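Local coordinates for protein endolytic peptidoglycan transglycosylase RlpA (Pseudomonas aeruginosa, PDB 6I05) that cleaves peptidoglycan as a lytic transglycosylase with a strong preference for naked glycan strands lacking stem peptides, here represented by its SPOR domain, at residues 4-8 / 72-78; 28-34 / 46-52. The contacts are given in a common frame with arbitrary orientation. Residues are numbered along the deposited sequence.

Contact 1 (4-8 / 72-78); sequences LYLQV and QPTLVRP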
# COMPACT_ATOMS: atom_id res chain seq x y z
N LEU A 4 5.64 11.21 -0.17
CA LEU A 4 5.04 10.51 0.96
C LEU A 4 4.55 9.14 0.50
O LEU A 4 4.13 8.96 -0.64
CB LEU A 4 3.88 11.33 1.50
CG LEU A 4 4.32 12.71 2.01
CD1 LEU A 4 3.11 13.57 2.31
CD2 LEU A 4 5.19 12.57 3.25
N TYR A 5 4.58 8.16 1.42
CA TYR A 5 4.22 6.79 1.07
C TYR A 5 3.24 6.23 2.08
O TYR A 5 3.31 6.53 3.28
CB TYR A 5 5.44 5.89 1.03
CG TYR A 5 6.39 6.21 -0.09
CD1 TYR A 5 7.35 7.20 0.05
CD2 TYR A 5 6.34 5.53 -1.30
CE1 TYR A 5 8.24 7.50 -0.98
CE2 TYR A 5 7.21 5.82 -2.33
CZ TYR A 5 8.15 6.80 -2.17
OH TYR A 5 9.02 7.08 -3.20
N LEU A 6 2.32 5.39 1.59
CA LEU A 6 1.39 4.65 2.43
C LEU A 6 1.67 3.16 2.28
O LEU A 6 2.10 2.70 1.22
CB LEU A 6 -0.06 4.90 2.00
CG LEU A 6 -0.64 6.28 2.27
CD1 LEU A 6 -1.95 6.47 1.54
CD2 LEU A 6 -0.81 6.48 3.78
N GLN A 7 1.43 2.42 3.36
CA GLN A 7 1.38 0.97 3.32
C GLN A 7 -0.04 0.54 3.62
O GLN A 7 -0.68 1.06 4.54
CB GLN A 7 2.34 0.34 4.33
CG GLN A 7 2.30 -1.18 4.35
CD GLN A 7 3.52 -1.77 5.03
OE1 GLN A 7 4.65 -1.43 4.70
NE2 GLN A 7 3.29 -2.66 5.99
N VAL A 8 -0.55 -0.40 2.82
CA VAL A 8 -1.94 -0.82 2.92
C VAL A 8 -2.09 -2.23 3.46
O VAL A 8 -3.14 -2.56 4.04
CB VAL A 8 -2.67 -0.65 1.57
CG1 VAL A 8 -4.16 -0.92 1.70
CG2 VAL A 8 -2.43 0.75 1.01
N GLN A 72 -6.25 -0.85 6.07
CA GLN A 72 -6.00 0.31 6.92
C GLN A 72 -4.71 0.98 6.47
O GLN A 72 -3.61 0.51 6.80
CB GLN A 72 -5.91 -0.11 8.39
CG GLN A 72 -7.22 -0.63 8.98
CD GLN A 72 -8.36 0.37 8.89
OE1 GLN A 72 -8.15 1.58 8.90
NE2 GLN A 72 -9.59 -0.14 8.81
N PRO A 73 -4.79 2.07 5.71
CA PRO A 73 -3.59 2.66 5.10
C PRO A 73 -2.85 3.53 6.11
O PRO A 73 -3.42 4.44 6.70
CB PRO A 73 -4.18 3.51 3.97
CG PRO A 73 -5.55 3.87 4.45
CD PRO A 73 -6.03 2.78 5.34
N THR A 74 -1.55 3.26 6.29
CA THR A 74 -0.72 3.98 7.24
C THR A 74 0.50 4.58 6.54
O THR A 74 1.01 4.02 5.58
CB THR A 74 -0.25 3.06 8.39
OG1 THR A 74 0.49 1.96 7.85
CG2 THR A 74 -1.44 2.52 9.15
N LEU A 75 0.95 5.73 7.03
CA LEU A 75 2.15 6.35 6.49
C LEU A 75 3.38 5.53 6.83
O LEU A 75 3.52 5.03 7.95
CB LEU A 75 2.31 7.76 7.05
CG LEU A 75 1.51 8.84 6.33
CD1 LEU A 75 1.47 10.09 7.17
CD2 LEU A 75 2.13 9.15 4.97
N VAL A 76 4.29 5.41 5.86
CA VAL A 76 5.57 4.73 6.05
C VAL A 76 6.67 5.53 5.35
O VAL A 76 6.42 6.28 4.41
CB VAL A 76 5.56 3.29 5.48
CG1 VAL A 76 4.62 2.40 6.29
CG2 VAL A 76 5.23 3.29 3.97
N ARG A 77 7.90 5.35 5.82
CA ARG A 77 9.06 5.97 5.19
C ARG A 77 10.03 4.89 4.72
O ARG A 77 10.76 4.31 5.55
CB ARG A 77 9.76 6.94 6.15
CG ARG A 77 9.24 8.37 6.08
CD ARG A 77 9.58 9.15 7.33
NE ARG A 77 9.04 8.52 8.53
CZ ARG A 77 9.79 8.02 9.52
NH1 ARG A 77 11.11 8.07 9.44
NH2 ARG A 77 9.21 7.47 10.57
N PRO A 78 10.07 4.58 3.42
CA PRO A 78 10.96 3.55 2.88
C PRO A 78 12.43 3.86 3.11
O PRO A 78 12.83 5.01 2.91
CB PRO A 78 10.65 3.56 1.38
CG PRO A 78 9.29 4.17 1.27
CD PRO A 78 9.24 5.19 2.37
O HOH W 1 5.95 8.77 3.91
O HOH W 2 -1.05 -0.62 7.20
O HOH W 3 -4.51 -3.14 6.27
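Antiparallel pairing of an inner strand with the short last strand forms this contact, at one edge of the four-stranded sheet of the SPOR domain. Gln7 and Thr74 make the clearest hydrogen-bonded pair: Gln7 N donates to Thr74 O (2.8 Å) and Thr74 N to Gln7 O (2.9 Å), both nearly straight. Further along, Val76 N donates to Tyr5 O (3.0 Å), but the return bond is replaced by a water that accepts from Tyr5 N (2.9 Å) and donates to Val76 O (2.6 Å). Two more waters work at the other end, one donating to Gln7 O and Gln72 O, the other joining Val8 O (2.7 Å) to Gln72 N (2.9 Å). Waters thus take over at both ends of a short direct pairing; the axes of the two short strand segments make 127°, well short of an ideal 180°. At the non-hydrogen-bonded pair Leu6-Leu75, Leu6 CA lies 3.2 Å from Thr74 O in a CA-H...O contact.

Tyr5, Gln7, Thr74 and Val76 share one face. There Pro78 CG sits 3.9 Å from the centroid of the Tyr5 ring, a CH-pi contact over the ring face, and Gln7 CB packs on Val76 CG1 (3.6 Å). Leu6 CD2 meets Leu75 CD2 at 4.1 Å.

On its other side strand 4-11 bonds to strand 42-52, and on the face of Tyr5 and Gln7 the Gln7 side chain accepts from Arg48. Leu6 and Val8 pack instead on helix 55-67 at Val58, Gln62 and Ile65, and Val8 also touches Leu20 and Leu24 of helix 14-25.

Contact 2 (28-34 / 46-52); sequences TAAPVFI and RVRLGPI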
# COMPACT_ATOMS: atom_id res chain seq x y z
N THR A 28 -6.52 4.50 -6.78
CA THR A 28 -5.58 5.61 -6.74
C THR A 28 -4.81 5.65 -8.05
O THR A 28 -4.59 4.62 -8.69
CB THR A 28 -4.57 5.49 -5.58
OG1 THR A 28 -3.65 6.59 -5.61
CG2 THR A 28 -3.79 4.17 -5.65
N ALA A 29 -4.40 6.86 -8.44
CA ALA A 29 -3.47 7.05 -9.54
C ALA A 29 -2.01 7.04 -9.09
O ALA A 29 -1.12 7.04 -9.95
CB ALA A 29 -3.77 8.38 -10.23
N ALA A 30 -1.74 7.02 -7.79
CA ALA A 30 -0.36 6.95 -7.33
C ALA A 30 0.23 5.57 -7.66
O ALA A 30 -0.50 4.58 -7.72
CB ALA A 30 -0.29 7.17 -5.83
N PRO A 31 1.55 5.49 -7.88
CA PRO A 31 2.17 4.19 -8.13
C PRO A 31 1.94 3.26 -6.95
O PRO A 31 2.03 3.67 -5.80
CB PRO A 31 3.66 4.52 -8.27
CG PRO A 31 3.70 5.97 -8.64
CD PRO A 31 2.54 6.59 -7.92
N VAL A 32 1.63 2.01 -7.25
CA VAL A 32 1.44 0.97 -6.25
C VAL A 32 2.51 -0.08 -6.47
O VAL A 32 2.78 -0.47 -7.62
CB VAL A 32 0.03 0.33 -6.36
CG1 VAL A 32 -0.21 -0.63 -5.22
CG2 VAL A 32 -1.06 1.40 -6.41
N PHE A 33 3.15 -0.53 -5.40
CA PHE A 33 4.27 -1.45 -5.55
C PHE A 33 4.34 -2.36 -4.34
O PHE A 33 3.77 -2.07 -3.29
CB PHE A 33 5.59 -0.70 -5.77
CG PHE A 33 5.96 0.24 -4.65
CD1 PHE A 33 5.47 1.54 -4.62
CD2 PHE A 33 6.82 -0.18 -3.65
CE1 PHE A 33 5.84 2.40 -3.59
CE2 PHE A 33 7.19 0.68 -2.62
CZ PHE A 33 6.70 1.97 -2.59
N ILE A 34 5.07 -3.45 -4.50
CA ILE A 34 5.31 -4.39 -3.42
C ILE A 34 6.77 -4.30 -3.03
O ILE A 34 7.66 -4.32 -3.89
CB ILE A 34 4.94 -5.83 -3.83
CG1 ILE A 34 3.43 -5.90 -4.10
CG2 ILE A 34 5.34 -6.83 -2.74
CD1 ILE A 34 3.00 -7.14 -4.86
N ARG A 46 5.10 -6.32 1.47
CA ARG A 46 4.41 -5.10 1.89
C ARG A 46 3.88 -4.37 0.67
O ARG A 46 4.62 -4.12 -0.28
CB ARG A 46 5.37 -4.20 2.66
CG ARG A 46 6.02 -4.99 3.80
CD ARG A 46 7.18 -4.33 4.47
NE ARG A 46 8.22 -3.91 3.55
CZ ARG A 46 9.26 -3.19 3.94
NH1 ARG A 46 9.38 -2.87 5.22
NH2 ARG A 46 10.15 -2.77 3.06
N VAL A 47 2.60 -4.03 0.70
CA VAL A 47 1.95 -3.35 -0.41
C VAL A 47 1.90 -1.87 -0.09
O VAL A 47 1.29 -1.46 0.91
CB VAL A 47 0.55 -3.92 -0.69
CG1 VAL A 47 -0.08 -3.20 -1.87
CG2 VAL A 47 0.63 -5.42 -0.95
N ARG A 48 2.55 -1.06 -0.92
CA ARG A 48 2.76 0.35 -0.66
C ARG A 48 2.35 1.18 -1.87
O ARG A 48 2.20 0.67 -2.98
CB ARG A 48 4.23 0.62 -0.31
CG ARG A 48 4.62 -0.01 1.00
CD ARG A 48 6.06 0.20 1.35
NE ARG A 48 6.26 -0.21 2.73
CZ ARG A 48 7.36 0.04 3.44
NH1 ARG A 48 8.39 0.67 2.89
NH2 ARG A 48 7.40 -0.34 4.71
N LEU A 49 2.18 2.47 -1.63
CA LEU A 49 1.94 3.37 -2.75
C LEU A 49 2.60 4.72 -2.50
O LEU A 49 2.80 5.13 -1.36
CB LEU A 49 0.46 3.47 -3.13
CG LEU A 49 -0.36 4.07 -2.02
CD1 LEU A 49 -0.67 5.50 -2.34
CD2 LEU A 49 -1.65 3.29 -1.87
N GLY A 50 2.96 5.37 -3.59
CA GLY A 50 3.66 6.62 -3.54
C GLY A 50 4.74 6.66 -4.59
O GLY A 50 4.96 5.67 -5.30
N PRO A 51 5.47 7.79 -4.70
CA PRO A 51 5.41 8.93 -3.78
C PRO A 51 4.22 9.85 -4.03
O PRO A 51 3.93 10.24 -5.17
CB PRO A 51 6.71 9.68 -4.08
CG PRO A 51 7.03 9.33 -5.50
CD PRO A 51 6.56 7.93 -5.69
N ILE A 52 3.55 10.23 -2.96
CA ILE A 52 2.42 11.15 -3.02
C ILE A 52 2.92 12.56 -2.75
O ILE A 52 3.76 12.78 -1.87
CB ILE A 52 1.33 10.70 -2.03
CG1 ILE A 52 0.81 9.32 -2.42
CG2 ILE A 52 0.21 11.72 -1.98
CD1 ILE A 52 -0.15 8.72 -1.43
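Residues 28-34 run into the first strand of a beta hairpin, whose second strand supplies 46-52. Phe33 and Arg48 satisfy each other's backbone: Phe33 N donates to Arg48 O and Arg48 N to Phe33 O, each at 2.9 Å. Before the strand proper, Pro31 O accepts from Gly50 N (2.9 Å). Thr28 OG1 accepts a hydrogen bond from Ala30 N (2.9 Å), closing an ST turn. Gly50 adopts backbone angles that call for glycine. Val47, Leu49 and Ile52 bond by their backbones to Val8 and Gly9, Leu6, and Leu4 of strand 4-11 respectively. The guanidinium groups find partners outside these segments, Arg46 at Ser35 and Arg48 at Gln7. Arg48 CB lies 4.0 Å from the centroid of the Phe33 ring, a CH-pi contact over the face. On the opposite face Val32 CG1 and Ile34 CG1 each lie 4.2 Å from Val47, at its CG1 and CG2 respectively. Backbone bonds thus fix the register, while the two faces differ: apolar beneath the helices, mixed aromatic and cationic on the other side.

Contacts 1 and 2 lie about 9 Å apart, centre to centre, in one antiparallel sheet with strand order 32-39, 42-52, 4-11, 74-76. Contact 1 joins the last two of these, contact 2 the first two, and the adjacent strands 4-11 and 42-52 bind them together. Contact 1, which sets the first strand beside the last, closes a loop of chain in which contact 2 is nested. Leu4 O and Ile52 N (2.7 Å) probably hydrogen-bond across the seam, as do Gln7 OE1 and Arg48 NE (2.8 Å). Tyr5, Gln7, Phe33 and Arg48 thus share the face turned from the helices, the surface SPOR domains probably use to recognise denuded glycan.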